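PDB 3ZHE: protein SMG-7 from Caenorhabditis elegans, which pairs with SMG-5 through an unusual arrangement of 14-3-3-like domains that is required for efficient nonsense-mediated mRNA decay. Local coordinates for residues S183-T188 with S256-V261; K179-V184 with D224-C229; Q7-L12 with M30-A35. All coordinates share one frame; numbering follows the deposited sequence.

Contact 1: residues S183-T188 with S256-V261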
loop_
_atom_site.group_PDB
_atom_site.type_symbol
_atom_site.label_atom_id
_atom_site.label_comp_id
_atom_site.label_asym_id
_atom_site.label_seq_id
_atom_site.Cartn_x
_atom_site.Cartn_y
_atom_site.Cartn_z
ATOM N N SER B 183 2.019 24.460 -14.242
ATOM C CA SER B 183 0.563 24.469 -14.276
ATOM C C SER B 183 0.067 24.466 -15.715
ATOM O O SER B 183 -0.820 23.692 -16.072
ATOM C CB SER B 183 0.013 25.686 -13.533
ATOM O OG SER B 183 -1.397 25.745 -13.637
ATOM N N VAL B 184 0.649 25.335 -16.536
ATOM C CA VAL B 184 0.307 25.405 -17.951
ATOM C C VAL B 184 0.558 24.066 -18.635
ATOM O O VAL B 184 -0.304 23.555 -19.357
ATOM C CB VAL B 184 1.102 26.512 -18.666
ATOM C CG1 VAL B 184 0.957 26.385 -20.173
ATOM C CG2 VAL B 184 0.638 27.878 -18.191
ATOM N N TYR B 185 1.736 23.497 -18.391
ATOM C CA TYR B 185 2.086 22.195 -18.953
ATOM C C TYR B 185 1.071 21.107 -18.590
ATOM O O TYR B 185 0.559 20.398 -19.464
ATOM C CB TYR B 185 3.490 21.781 -18.508
ATOM C CG TYR B 185 3.796 20.325 -18.757
ATOM C CD1 TYR B 185 3.901 19.832 -20.049
ATOM C CD2 TYR B 185 3.978 19.442 -17.701
ATOM C CE1 TYR B 185 4.175 18.501 -20.285
ATOM C CE2 TYR B 185 4.255 18.109 -17.926
ATOM C CZ TYR B 185 4.352 17.643 -19.220
ATOM O OH TYR B 185 4.628 16.317 -19.454
ATOM N N PHE B 186 0.784 20.990 -17.297
ATOM C CA PHE B 186 -0.164 19.999 -16.798
ATOM C C PHE B 186 -1.568 20.186 -17.373
ATOM O O PHE B 186 -2.197 19.217 -17.798
ATOM C CB PHE B 186 -0.214 20.030 -15.271
ATOM C CG PHE B 186 0.939 19.330 -14.608
ATOM C CD1 PHE B 186 1.354 18.082 -15.043
ATOM C CD2 PHE B 186 1.608 19.921 -13.547
ATOM C CE1 PHE B 186 2.416 17.434 -14.431
ATOM C CE2 PHE B 186 2.671 19.279 -12.933
ATOM C CZ PHE B 186 3.075 18.035 -13.376
ATOM N N HIS B 187 -2.059 21.423 -17.372
ATOM C CA HIS B 187 -3.377 21.721 -17.930
ATOM C C HIS B 187 -3.432 21.360 -19.414
ATOM O O HIS B 187 -4.456 20.886 -19.912
ATOM C CB HIS B 187 -3.744 23.198 -17.728
ATOM C CG HIS B 187 -4.228 23.524 -16.347
ATOM N ND1 HIS B 187 -5.460 23.125 -15.875
ATOM C CD2 HIS B 187 -3.652 24.231 -15.345
ATOM C CE1 HIS B 187 -5.617 23.562 -14.636
ATOM N NE2 HIS B 187 -4.535 24.234 -14.292
ATOM N N THR B 188 -2.324 21.583 -20.114
ATOM C CA THR B 188 -2.224 21.224 -21.525
ATOM C C THR B 188 -2.320 19.708 -21.710
ATOM O O THR B 188 -3.077 19.220 -22.562
ATOM C CB THR B 188 -0.912 21.748 -22.145
ATOM O OG1 THR B 188 -0.858 23.174 -22.021
ATOM C CG2 THR B 188 -0.826 21.372 -23.615
ATOM N N SER B 256 13.193 21.984 -22.450
ATOM C CA SER B 256 12.065 21.830 -21.535
ATOM C C SER B 256 10.756 21.462 -22.231
ATOM O O SER B 256 10.243 22.219 -23.057
ATOM C CB SER B 256 11.878 23.096 -20.695
ATOM O OG SER B 256 13.017 23.346 -19.888
ATOM N N LYS B 257 10.223 20.296 -21.879
ATOM C CA LYS B 257 8.942 19.827 -22.399
ATOM C C LYS B 257 7.803 20.739 -21.956
ATOM O O LYS B 257 6.761 20.813 -22.610
ATOM C CB LYS B 257 8.667 18.399 -21.915
ATOM C CG LYS B 257 8.534 18.283 -20.398
ATOM C CD LYS B 257 8.165 16.880 -19.943
ATOM C CE LYS B 257 8.056 16.823 -18.424
ATOM N NZ LYS B 257 7.711 15.468 -17.912
ATOM N N GLU B 258 8.012 21.438 -20.844
ATOM C CA GLU B 258 6.982 22.285 -20.246
ATOM C C GLU B 258 6.783 23.584 -21.026
ATOM O O GLU B 258 5.965 24.427 -20.657
ATOM C CB GLU B 258 7.327 22.573 -18.783
ATOM C CG GLU B 258 7.551 21.311 -17.961
ATOM C CD GLU B 258 7.975 21.595 -16.533
ATOM O OE1 GLU B 258 8.193 22.777 -16.191
ATOM O OE2 GLU B 258 8.090 20.629 -15.750
ATOM N N MET B 259 7.544 23.730 -22.104
ATOM C CA MET B 259 7.387 24.841 -23.031
ATOM C C MET B 259 6.990 24.309 -24.404
ATOM O O MET B 259 6.176 24.912 -25.105
ATOM C CB MET B 259 8.685 25.647 -23.139
ATOM C CG MET B 259 9.022 26.484 -21.915
ATOM S SD MET B 259 10.478 27.516 -22.182
ATOM C CE MET B 259 10.610 28.350 -20.602
ATOM N N ILE B 260 7.569 23.171 -24.778
ATOM C CA ILE B 260 7.301 22.551 -26.072
ATOM C C ILE B 260 5.872 22.025 -26.176
ATOM O O ILE B 260 5.170 22.310 -27.148
ATOM C CB ILE B 260 8.295 21.411 -26.369
ATOM C CG1 ILE B 260 9.712 21.970 -26.524
ATOM C CG2 ILE B 260 7.881 20.648 -27.620
ATOM C CD1 ILE B 260 9.824 23.067 -27.563
ATOM N N VAL B 261 5.445 21.259 -25.174
ATOM C CA VAL B 261 4.090 20.704 -25.151
ATOM C C VAL B 261 2.968 21.757 -25.207
ATOM O O VAL B 261 2.048 21.623 -26.017
ATOM C CB VAL B 261 3.880 19.716 -23.967
ATOM C CG1 VAL B 261 2.400 19.523 -23.676
ATOM C CG2 VAL B 261 4.551 18.385 -24.260
#

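Contact 2: residues K179-V184 with D224-C229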
loop_
_atom_site.group_PDB
_atom_site.type_symbol
_atom_site.label_atom_id
_atom_site.label_comp_id
_atom_site.label_asym_id
_atom_site.label_seq_id
_atom_site.Cartn_x
_atom_site.Cartn_y
_atom_site.Cartn_z
ATOM N N LYS B 179 3.463 27.850 -9.044
ATOM C CA LYS B 179 4.276 27.384 -10.161
ATOM C C LYS B 179 3.444 27.408 -11.437
ATOM O O LYS B 179 2.841 26.405 -11.816
ATOM C CB LYS B 179 4.798 25.972 -9.892
ATOM N N ASN B 180 3.415 28.561 -12.097
ATOM C CA ASN B 180 2.540 28.769 -13.249
ATOM C C ASN B 180 2.922 27.989 -14.509
ATOM O O ASN B 180 2.047 27.519 -15.235
ATOM C CB ASN B 180 2.412 30.263 -13.565
ATOM C CG ASN B 180 1.448 30.974 -12.636
ATOM O OD1 ASN B 180 0.436 30.407 -12.222
ATOM N ND2 ASN B 180 1.755 32.222 -12.305
ATOM N N LEU B 181 4.220 27.859 -14.766
ATOM C CA LEU B 181 4.708 27.163 -15.957
ATOM C C LEU B 181 4.275 25.697 -15.970
ATOM O O LEU B 181 3.648 25.216 -16.928
ATOM C CB LEU B 181 6.233 27.260 -16.028
ATOM C CG LEU B 181 6.937 26.463 -17.128
ATOM C CD1 LEU B 181 6.491 26.933 -18.502
ATOM C CD2 LEU B 181 8.447 26.574 -16.981
ATOM N N GLU B 182 4.620 24.999 -14.893
ATOM C CA GLU B 182 4.237 23.607 -14.699
ATOM C C GLU B 182 2.724 23.454 -14.748
ATOM O O GLU B 182 2.209 22.445 -15.232
ATOM C CB GLU B 182 4.767 23.096 -13.358
ATOM N N SER B 183 2.019 24.460 -14.242
ATOM C CA SER B 183 0.563 24.469 -14.276
ATOM C C SER B 183 0.067 24.466 -15.715
ATOM O O SER B 183 -0.820 23.692 -16.072
ATOM C CB SER B 183 0.013 25.686 -13.533
ATOM O OG SER B 183 -1.397 25.745 -13.637
ATOM N N VAL B 184 0.649 25.335 -16.536
ATOM C CA VAL B 184 0.307 25.405 -17.951
ATOM C C VAL B 184 0.558 24.066 -18.635
ATOM O O VAL B 184 -0.304 23.555 -19.357
ATOM C CB VAL B 184 1.102 26.512 -18.666
ATOM C CG1 VAL B 184 0.957 26.385 -20.173
ATOM C CG2 VAL B 184 0.638 27.878 -18.191
ATOM N N ASP B 224 8.660 33.251 -17.048
ATOM C CA ASP B 224 7.608 34.254 -17.086
ATOM C C ASP B 224 7.525 34.890 -18.467
ATOM O O ASP B 224 6.436 35.159 -18.972
ATOM C CB ASP B 224 7.855 35.319 -16.019
ATOM C CG ASP B 224 7.629 34.795 -14.614
ATOM O OD1 ASP B 224 7.933 33.610 -14.356
ATOM O OD2 ASP B 224 7.134 35.569 -13.769
ATOM N N LEU B 225 8.685 35.117 -19.073
ATOM C CA LEU B 225 8.751 35.641 -20.430
ATOM C C LEU B 225 8.065 34.681 -21.395
ATOM O O LEU B 225 7.279 35.102 -22.249
ATOM C CB LEU B 225 10.206 35.866 -20.846
ATOM C CG LEU B 225 10.410 36.592 -22.174
ATOM C CD1 LEU B 225 9.847 37.999 -22.090
ATOM C CD2 LEU B 225 11.882 36.618 -22.554
ATOM N N TYR B 226 8.358 33.390 -21.249
ATOM C CA TYR B 226 7.698 32.371 -22.061
ATOM C C TYR B 226 6.189 32.418 -21.874
ATOM O O TYR B 226 5.434 32.286 -22.835
ATOM C CB TYR B 226 8.208 30.965 -21.734
ATOM C CG TYR B 226 7.336 29.874 -22.325
ATOM C CD1 TYR B 226 7.436 29.527 -23.667
ATOM C CD2 TYR B 226 6.402 29.203 -21.543
ATOM C CE1 TYR B 226 6.636 28.539 -24.213
ATOM C CE2 TYR B 226 5.597 28.213 -22.082
ATOM C CZ TYR B 226 5.718 27.886 -23.416
ATOM O OH TYR B 226 4.923 26.902 -23.957
ATOM N N LEU B 227 5.757 32.599 -20.631
ATOM C CA LEU B 227 4.332 32.651 -20.324
ATOM C C LEU B 227 3.644 33.834 -20.996
ATOM O O LEU B 227 2.617 33.669 -21.657
ATOM C CB LEU B 227 4.099 32.679 -18.811
ATOM C CG LEU B 227 4.120 31.311 -18.128
ATOM C CD1 LEU B 227 3.731 31.435 -16.668
ATOM C CD2 LEU B 227 3.194 30.349 -18.855
ATOM N N SER B 228 4.218 35.023 -20.831
ATOM C CA SER B 228 3.677 36.231 -21.444
ATOM C C SER B 228 3.644 36.132 -22.967
ATOM O O SER B 228 2.676 36.554 -23.599
ATOM C CB SER B 228 4.480 37.463 -21.014
ATOM O OG SER B 228 4.202 37.812 -19.668
ATOM N N CYS B 229 4.697 35.570 -23.554
ATOM C CA CYS B 229 4.766 35.462 -25.010
ATOM C C CYS B 229 3.793 34.427 -25.577
ATOM O O CYS B 229 3.146 34.671 -26.596
ATOM C CB CYS B 229 6.199 35.188 -25.472
ATOM S SG CYS B 229 7.319 36.586 -25.215
#

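Contact 3: residues Q7-L12 with M30-A35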
loop_
_atom_site.group_PDB
_atom_site.type_symbol
_atom_site.label_atom_id
_atom_site.label_comp_id
_atom_site.label_asym_id
_atom_site.label_seq_id
_atom_site.Cartn_x
_atom_site.Cartn_y
_atom_site.Cartn_z
ATOM N N GLN B 7 -30.488 -8.221 -10.149
ATOM C CA GLN B 7 -31.275 -7.989 -8.944
ATOM C C GLN B 7 -30.644 -6.872 -8.119
ATOM O O GLN B 7 -31.330 -5.945 -7.682
ATOM C CB GLN B 7 -31.388 -9.274 -8.118
ATOM C CG GLN B 7 -32.215 -9.134 -6.848
ATOM C CD GLN B 7 -33.701 -8.978 -7.119
ATOM O OE1 GLN B 7 -34.163 -9.146 -8.248
ATOM N NE2 GLN B 7 -34.459 -8.658 -6.075
ATOM N N LEU B 8 -29.332 -6.962 -7.926
ATOM C CA LEU B 8 -28.583 -5.923 -7.230
ATOM C C LEU B 8 -28.711 -4.584 -7.952
ATOM O O LEU B 8 -28.690 -3.529 -7.321
ATOM C CB LEU B 8 -27.109 -6.319 -7.102
ATOM C CG LEU B 8 -26.805 -7.533 -6.220
ATOM C CD1 LEU B 8 -25.376 -8.014 -6.423
ATOM C CD2 LEU B 8 -27.058 -7.213 -4.753
ATOM N N THR B 9 -28.852 -4.635 -9.274
ATOM C CA THR B 9 -28.999 -3.430 -10.086
ATOM C C THR B 9 -30.344 -2.762 -9.821
ATOM O O THR B 9 -30.416 -1.548 -9.628
ATOM C CB THR B 9 -28.880 -3.735 -11.595
ATOM O OG1 THR B 9 -27.662 -4.445 -11.852
ATOM C CG2 THR B 9 -28.895 -2.446 -12.406
ATOM N N VAL B 10 -31.406 -3.565 -9.819
ATOM C CA VAL B 10 -32.741 -3.061 -9.508
ATOM C C VAL B 10 -32.770 -2.477 -8.100
ATOM O O VAL B 10 -33.307 -1.389 -7.877
ATOM C CB VAL B 10 -33.807 -4.169 -9.618
ATOM C CG1 VAL B 10 -35.149 -3.674 -9.097
ATOM C CG2 VAL B 10 -33.932 -4.647 -11.056
ATOM N N GLU B 11 -32.179 -3.204 -7.156
ATOM C CA GLU B 11 -32.090 -2.747 -5.775
ATOM C C GLU B 11 -31.301 -1.445 -5.673
ATOM O O GLU B 11 -31.563 -0.615 -4.800
ATOM C CB GLU B 11 -31.449 -3.827 -4.898
ATOM C CG GLU B 11 -32.269 -5.103 -4.792
ATOM C CD GLU B 11 -31.451 -6.280 -4.300
ATOM O OE1 GLU B 11 -30.235 -6.106 -4.073
ATOM O OE2 GLU B 11 -32.022 -7.381 -4.143
ATOM N N LEU B 12 -30.337 -1.270 -6.571
ATOM C CA LEU B 12 -29.534 -0.053 -6.600
ATOM C C LEU B 12 -30.355 1.122 -7.114
ATOM O O LEU B 12 -30.334 2.209 -6.534
ATOM C CB LEU B 12 -28.294 -0.240 -7.477
ATOM C CG LEU B 12 -27.432 1.008 -7.682
ATOM C CD1 LEU B 12 -26.764 1.430 -6.379
ATOM C CD2 LEU B 12 -26.397 0.795 -8.777
ATOM N N MET B 30 -20.700 -0.457 -2.626
ATOM C CA MET B 30 -19.651 -1.303 -2.064
ATOM C C MET B 30 -20.034 -2.774 -2.179
ATOM O O MET B 30 -19.214 -3.620 -2.562
ATOM C CB MET B 30 -19.394 -0.944 -0.599
ATOM C CG MET B 30 -18.626 0.349 -0.396
ATOM S SD MET B 30 -18.588 0.845 1.335
ATOM C CE MET B 30 -17.268 2.052 1.311
ATOM N N LYS B 31 -21.287 -3.071 -1.844
ATOM C CA LYS B 31 -21.793 -4.435 -1.939
ATOM C C LYS B 31 -21.736 -4.951 -3.375
ATOM O O LYS B 31 -21.350 -6.096 -3.617
ATOM C CB LYS B 31 -23.224 -4.516 -1.407
ATOM C CG LYS B 31 -23.826 -5.907 -1.488
ATOM C CD LYS B 31 -25.244 -5.941 -0.948
ATOM C CE LYS B 31 -25.837 -7.332 -1.093
ATOM N NZ LYS B 31 -27.243 -7.396 -0.612
ATOM N N MET B 32 -22.116 -4.100 -4.323
ATOM C CA MET B 32 -22.061 -4.461 -5.737
ATOM C C MET B 32 -20.617 -4.601 -6.223
ATOM O O MET B 32 -20.340 -5.352 -7.159
ATOM C CB MET B 32 -22.826 -3.445 -6.593
ATOM C CG MET B 32 -24.313 -3.356 -6.267
ATOM S SD MET B 32 -25.251 -2.369 -7.451
ATOM C CE MET B 32 -25.050 -3.340 -8.943
ATOM N N PHE B 33 -19.701 -3.879 -5.583
ATOM C CA PHE B 33 -18.281 -3.983 -5.906
ATOM C C PHE B 33 -17.746 -5.348 -5.490
ATOM O O PHE B 33 -17.177 -6.077 -6.303
ATOM C CB PHE B 33 -17.479 -2.875 -5.216
ATOM C CG PHE B 33 -17.058 -1.761 -6.136
ATOM C CD1 PHE B 33 -16.023 -1.939 -7.041
ATOM C CD2 PHE B 33 -17.690 -0.532 -6.085
ATOM C CE1 PHE B 33 -15.636 -0.909 -7.885
ATOM C CE2 PHE B 33 -17.309 0.499 -6.923
ATOM C CZ PHE B 33 -16.281 0.312 -7.824
ATOM N N VAL B 34 -17.939 -5.684 -4.218
ATOM C CA VAL B 34 -17.517 -6.977 -3.683
ATOM C C VAL B 34 -18.170 -8.136 -4.440
ATOM O O VAL B 34 -17.533 -9.160 -4.701
ATOM C CB VAL B 34 -17.838 -7.079 -2.176
ATOM C CG1 VAL B 34 -17.668 -8.504 -1.676
ATOM C CG2 VAL B 34 -16.963 -6.118 -1.382
ATOM N N ALA B 35 -19.438 -7.955 -4.801
ATOM C CA ALA B 35 -20.188 -8.967 -5.538
ATOM C C ALA B 35 -19.556 -9.290 -6.892
ATOM O O ALA B 35 -19.444 -10.457 -7.269
ATOM C CB ALA B 35 -21.633 -8.525 -5.721
#

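Contact 1: residues S183-T188 with S256-V261
Y185 sets its CB toward residues 256-261 with CG anti to the backbone N (chi1 166°), and its ring packs against E258 and V261, while K257 puts CG between its backbone N and carbonyl carbon (chi1 63°) and then runs out fully extended to pass the phenol. The setting is helix-on-helix packing in the all-helical part of SMG-7, within the Est1 DNA/RNA-binding family region: the segments of helices 180-191 and 257-270 that meet here cross at 49°, with their axes 8.7 Å apart. The aliphatic stem of E258 lies over one face of the ring, its CG 4.0 Å from Y185 CG. Branched V261 instead fills the edge, where its CB comes within 3.9 Å of Y185 CE1. K257 approaches obliquely with CD and CE, a lysine suiting this place because its methylenes pack on the phenol while NZ forms a salt bridge with D360. An alanine in place of Y185 would probably leave E258 CG, V261 CB and the K257 methylenes facing a gap, and R189 without its weak hydrogen bond. One turn on, T188 serves both chemistries: CG2 touches V261 CG1 at 3.7 Å, and OG1 donates a hydrogen bond to V184 O at 2.7 Å, above the carbonyl plane and from the face opposite T188 N.

Contact 2: residues K179-V184 with D224-C229
L227 reaches across from helix 222-234 to touch N180 and V184 on helix 180-191. Its CB already points toward that helix; chi1 (-83°) sets CG anti to the carbonyl carbon, and from CG the two methyls part, placed by chi2, to different neighbours. CD1 comes to N180 CB at 3.6 Å and lies 4.1 Å from L181 N, against the first turn of the helix. CD2 meets V184 CG2, also at 3.6 Å, the two side chains running past one another in opposite senses. Leucine fits because its branching lets one residue bridge positions a turn apart. This is oblique helix-helix packing in the all-helical region assigned to the Est1 DNA/RNA-binding family, where the axes of the two segments pass 10.4 Å apart at 47°. Beside L227, the neighbouring Y226 takes up L181: CD1 of the leucine sits obliquely by the ring, 3.8 Å from Y226 CD2, with the side chains at about a right angle. Tyrosine suits this place because its ring carbons CD2 and CE2 pack on L181 while its OH makes a weak hydrogen bond to M259 O. F211, from a loop, packs on both N180 and L227, and I207 of helix 200-209 touches N180 and V184.

Contact 3: residues Q7-L12 with M30-A35
L8 and M32 face each other at the middle of the contact, where the CA atoms of the two segments come nearest. M32 is extended as far as SD and then bends at chi3 (64°), which turns CE back against helix 3-14, 4.1 Å from L8 CB. The sulfur lies 3.6 Å from L12 CD2, an oblique meeting of two flexible apolar side chains, and CE lies 4.1 Å from T9 OG1, where the T9 and M32 side chains cross nearly at a right angle. An unbranched methionine suits this place, since one slender chain can touch three residues spread over more than a turn. L8 answers with its two methyls: CD1 packs on A35 CB at 3.8 Å, where the small alanine lets the leucine come close to the opposing helix, and CD2 lies 3.9 Å from K31 CE. The two helices are the first pair of the chain, an antiparallel helical hairpin whose facing segments run at 168°, with axes 10.8 Å apart, consistent with a 14-3-3-like domain at the start of the chain. K31, extended beyond CG, crosses L8 at about a right angle at the margin of this hairpin; CE and NZ lie near L8 CD2, and the residue as a whole is exposed. E11 carries the opposite charge nearby, but its OE1 is 4.8 Å from K31 NZ, so any attraction is probably modest. Further out, H28 NE2 is hydrogen-bonded to L8 O and so ties the two helices together across the same gap; L12 packs on Y25, H28 and L29, and T9 OG1 is hydrogen-bonded to W5 O within its own helix. M32 also packs on F45 of helix 45-63, and K31 on I124 of the partner chain, SMG-5.

Contacts 1 and 2 are buried and share helix 180-191, with S183 and V184 in both; their centres lie 9 Å apart and they touch directly where Y226 OH meets M259 O. Helices 222-234 and 257-270 thus pack against one helix at similar slants, contact 2 chiefly through the branches of leucine and valine with the Y226 ring beside them, and contact 1 through an aromatic ring flanked by the stems of charged residues. Contact 3 stands apart, about 26 Å from contact 1 and 29 Å from contact 2 between nearest atoms. Only partly buried and antiparallel, it depends on leucine and methionine within the hairpin, with an exposed lysine at its margin, close to the partner chain.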